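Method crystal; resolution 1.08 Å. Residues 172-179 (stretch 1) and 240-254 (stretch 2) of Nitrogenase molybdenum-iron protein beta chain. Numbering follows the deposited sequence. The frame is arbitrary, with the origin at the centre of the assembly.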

# COMPACT_ATOMS: atom_id res chain seq x y z
N ILE B 172 -29.15 -15.08 17.11
CA ILE B 172 -28.61 -15.89 16.05
C ILE B 172 -27.13 -16.19 16.41
O ILE B 172 -26.39 -15.28 16.74
CB ILE B 172 -28.68 -15.16 14.70
CG1 ILE B 172 -30.15 -15.02 14.29
CG2 ILE B 172 -27.87 -15.88 13.61
CD1 ILE B 172 -30.37 -14.26 13.00
N ASN B 173 -26.74 -17.47 16.37
CA ASN B 173 -25.33 -17.82 16.52
C ASN B 173 -24.62 -17.53 15.19
O ASN B 173 -25.19 -17.82 14.13
CB ASN B 173 -25.14 -19.29 16.83
CG ASN B 173 -25.82 -19.72 18.10
OD1 ASN B 173 -25.84 -18.98 19.08
ND2 ASN B 173 -26.36 -20.93 18.08
N VAL B 174 -23.39 -17.04 15.24
CA VAL B 174 -22.58 -16.91 14.05
C VAL B 174 -21.22 -17.54 14.30
O VAL B 174 -20.52 -17.14 15.23
CB VAL B 174 -22.51 -15.46 13.51
CG1 VAL B 174 -22.02 -14.47 14.55
CG2 VAL B 174 -21.68 -15.40 12.23
N ILE B 175 -20.87 -18.52 13.47
CA ILE B 175 -19.55 -19.11 13.50
C ILE B 175 -18.83 -18.49 12.30
O ILE B 175 -19.23 -18.72 11.17
CB ILE B 175 -19.58 -20.64 13.41
CG1 ILE B 175 -20.42 -21.24 14.55
CG2 ILE B 175 -18.18 -21.20 13.41
CD1 ILE B 175 -20.71 -22.73 14.38
N PRO B 176 -17.82 -17.63 12.56
CA PRO B 176 -17.30 -16.76 11.51
C PRO B 176 -16.25 -17.42 10.61
O PRO B 176 -15.76 -16.77 9.69
CB PRO B 176 -16.70 -15.62 12.30
CG PRO B 176 -16.18 -16.28 13.53
CD PRO B 176 -17.27 -17.29 13.88
N GLY B 177 -15.87 -18.64 10.92
CA GLY B 177 -14.83 -19.32 10.21
C GLY B 177 -13.43 -18.88 10.62
O GLY B 177 -13.23 -18.14 11.58
N PHE B 178 -12.44 -19.39 9.87
CA PHE B 178 -11.04 -19.10 10.14
C PHE B 178 -10.69 -17.78 9.48
O PHE B 178 -10.03 -17.72 8.43
CB PHE B 178 -10.16 -20.27 9.70
CG PHE B 178 -8.71 -20.07 10.03
CD1 PHE B 178 -8.28 -20.08 11.32
CD2 PHE B 178 -7.75 -19.80 9.03
CE1 PHE B 178 -6.92 -19.87 11.64
CE2 PHE B 178 -6.44 -19.60 9.36
CZ PHE B 178 -6.03 -19.63 10.67
N VAL B 179 -11.15 -16.71 10.10
CA VAL B 179 -10.97 -15.35 9.66
C VAL B 179 -10.30 -14.60 10.79
O VAL B 179 -10.31 -15.05 11.93
CB VAL B 179 -12.27 -14.67 9.21
CG1 VAL B 179 -12.91 -15.45 8.06
CG2 VAL B 179 -13.26 -14.53 10.35
N SER B 240 -23.39 -20.46 9.57
CA SER B 240 -22.06 -21.06 9.42
C SER B 240 -21.37 -20.34 8.26
O SER B 240 -21.78 -20.52 7.12
CB SER B 240 -22.26 -22.54 9.08
OG SER B 240 -21.01 -23.13 8.85
N LEU B 241 -20.37 -19.51 8.56
CA LEU B 241 -19.71 -18.74 7.52
C LEU B 241 -18.46 -19.48 7.10
O LEU B 241 -17.48 -19.56 7.87
CB LEU B 241 -19.34 -17.36 8.00
CG LEU B 241 -20.46 -16.49 8.58
CD1 LEU B 241 -19.99 -15.08 8.84
CD2 LEU B 241 -21.72 -16.47 7.76
N GLY B 242 -18.48 -20.03 5.89
CA GLY B 242 -17.35 -20.81 5.39
C GLY B 242 -17.53 -22.26 5.79
O GLY B 242 -17.27 -22.64 6.91
N SER B 243 -17.94 -23.10 4.84
CA SER B 243 -18.28 -24.48 5.19
C SER B 243 -17.11 -25.28 5.77
O SER B 243 -17.32 -26.09 6.67
CB SER B 243 -18.90 -25.20 4.01
OG SER B 243 -17.96 -25.36 2.96
N TYR B 244 -15.91 -25.07 5.25
CA TYR B 244 -14.79 -25.86 5.74
C TYR B 244 -14.54 -25.61 7.22
O TYR B 244 -14.31 -26.55 8.00
CB TYR B 244 -13.52 -25.59 4.95
CG TYR B 244 -13.42 -26.24 3.60
CD1 TYR B 244 -14.16 -25.79 2.53
CD2 TYR B 244 -12.50 -27.27 3.37
CE1 TYR B 244 -14.02 -26.34 1.26
CE2 TYR B 244 -12.32 -27.81 2.11
CZ TYR B 244 -13.07 -27.35 1.05
OH TYR B 244 -12.89 -27.86 -0.22
N ALA B 245 -14.50 -24.34 7.61
CA ALA B 245 -14.18 -23.99 8.98
C ALA B 245 -15.37 -24.17 9.94
O ALA B 245 -15.15 -24.43 11.13
CB ALA B 245 -13.70 -22.54 9.07
N SER B 246 -16.58 -23.95 9.45
CA SER B 246 -17.68 -23.66 10.34
C SER B 246 -18.82 -24.70 10.35
O SER B 246 -19.58 -24.77 11.33
CB SER B 246 -18.27 -22.29 10.01
OG SER B 246 -17.26 -21.29 10.10
N ASP B 247 -18.96 -25.49 9.28
CA ASP B 247 -20.13 -26.37 9.20
C ASP B 247 -20.11 -27.45 10.26
O ASP B 247 -21.17 -27.80 10.77
CB ASP B 247 -20.23 -27.03 7.83
CG ASP B 247 -21.04 -26.28 6.83
OD1 ASP B 247 -21.48 -25.15 7.08
OD2 ASP B 247 -21.26 -26.87 5.73
N LEU B 248 -18.95 -28.01 10.59
CA LEU B 248 -18.94 -29.11 11.55
C LEU B 248 -19.54 -28.66 12.87
O LEU B 248 -20.38 -29.33 13.47
CB LEU B 248 -17.55 -29.68 11.72
CG LEU B 248 -17.46 -30.85 12.71
CD1 LEU B 248 -18.22 -32.06 12.24
CD2 LEU B 248 -16.00 -31.22 12.96
N GLY B 249 -19.12 -27.49 13.34
CA GLY B 249 -19.67 -26.96 14.57
C GLY B 249 -21.17 -26.69 14.48
O GLY B 249 -21.95 -27.03 15.39
N ALA B 250 -21.60 -26.08 13.36
CA ALA B 250 -23.02 -25.76 13.18
C ALA B 250 -23.89 -27.01 13.15
O ALA B 250 -24.97 -27.07 13.77
CB ALA B 250 -23.23 -24.96 11.93
N LYS B 251 -23.43 -28.03 12.43
CA LYS B 251 -24.14 -29.30 12.35
C LYS B 251 -24.18 -30.03 13.69
O LYS B 251 -25.18 -30.66 14.05
CB LYS B 251 -23.49 -30.18 11.27
CG LYS B 251 -23.68 -29.68 9.85
CD LYS B 251 -22.94 -30.51 8.79
CE LYS B 251 -23.27 -29.98 7.40
NZ LYS B 251 -22.57 -30.73 6.32
N THR B 252 -23.08 -29.97 14.41
CA THR B 252 -23.00 -30.62 15.72
C THR B 252 -24.01 -29.96 16.67
O THR B 252 -24.69 -30.64 17.44
CB THR B 252 -21.56 -30.56 16.28
OG1 THR B 252 -20.67 -31.22 15.37
CG2 THR B 252 -21.44 -31.25 17.63
N LEU B 253 -24.11 -28.63 16.60
CA LEU B 253 -25.04 -27.89 17.43
C LEU B 253 -26.49 -28.22 17.06
O LEU B 253 -27.37 -28.30 17.93
CB LEU B 253 -24.76 -26.39 17.30
CG LEU B 253 -25.59 -25.48 18.21
CD1 LEU B 253 -25.53 -25.86 19.67
CD2 LEU B 253 -25.14 -24.04 18.01
N GLU B 254 -26.76 -28.40 15.76
CA GLU B 254 -28.09 -28.81 15.34
C GLU B 254 -28.46 -30.18 15.96
O GLU B 254 -29.57 -30.38 16.49
CB GLU B 254 -28.22 -28.85 13.82
CG GLU B 254 -29.65 -29.18 13.36
CD GLU B 254 -29.81 -29.35 11.87
OE1 GLU B 254 -30.86 -28.90 11.35
OE2 GLU B 254 -28.91 -29.93 11.22
O HOH W 1 -15.44 -17.88 7.09

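Strand 172-175 lies beside the end of a second strand, 240-241, and beneath the helix that follows it, residues 243-254. The strand and helix axes approach to 9.1 Å and run at 142° to each other, closer to antiparallel than parallel. The two strands are parallel, with Ile175 paired with Ser240 (CA to CA, 5.2 Å), and a single direct hydrogen bond joins the stretches: Leu241 N donates to Ile175 O at 3.0 Å, with a nearly straight N-H...O angle of 162°. One residue further on, water 1 bridges the stretches, donating to Pro176 O and to Leu241 O, each 2.8 Å from the water oxygen. The CA-to-CB bond of Pro176 points away from the second stretch.

Ile175 is the centre of the contact, burying 104 Å² of the 428 Å² lost by both sides together. Its CB lies on the same face of the sheet as that of Ser240, the face covered by the helix. With chi1 m (-57°) and chi2 t (169°), the extended CG1 arm carries Ile175 CD1 to the helix backbone, 3.6 Å from Ala250 N and 4.2 Å from Ala250 CB, while Ile175 CG2 lies 3.4 Å from Ser246 OG. Small residues suit this seat: Ile175 CD1 is also 4.0 Å from Gly249 C, and a CB modelled on Gly249 would come within a tight 3.5 Å of Ile175 CD1.

Ser246, chi1 m (-57°), turns its hydroxyl back to the start of its own stretch and donates from OG to Leu241 O at 2.8 Å, tying the first turn of the helix to the strand end. Gly177 N is 3.1 Å from Ser246 OG, but the angle is too poor for a hydrogen bond. Leu241 O accepts from both Ser246 OG and water 1, and Gly177 CA adds a CA-H...O contact to it at 3.5 Å. Gly177 fits here for two reasons: its phi of 79° favours glycine, and a CB would lie 2.6 Å from Leu241 O, a clash. The compact methyl of Ala245 fills the space alongside, its CB 3.6 Å from Gly177 CA and 3.5 Å from Phe178 N; the Phe178 side chain, chi1 t, leads its ring away.

Ser240 has chi1 t (177°), which directs OG to Asp247 OD1 at 2.7 Å, a second link between strand and helix within stretch 2. Gly242, the N-cap residue, has phi/psi of 89/103°, where a CB would jam against the preceding carbonyl oxygen; its own O accepts from Ser246 N at 2.9 Å.

Leu241 (m, t) points toward stretch 1 and packs CD1 against Val174 CG2 at 3.8 Å. Near the far end of the helix segment, Leu253 (t, p) brings CD2 to 3.3 Å from Asn173 ND2. That amide is buried but not unsatisfied, since both its polar atoms are hydrogen-bonded elsewhere in the structure.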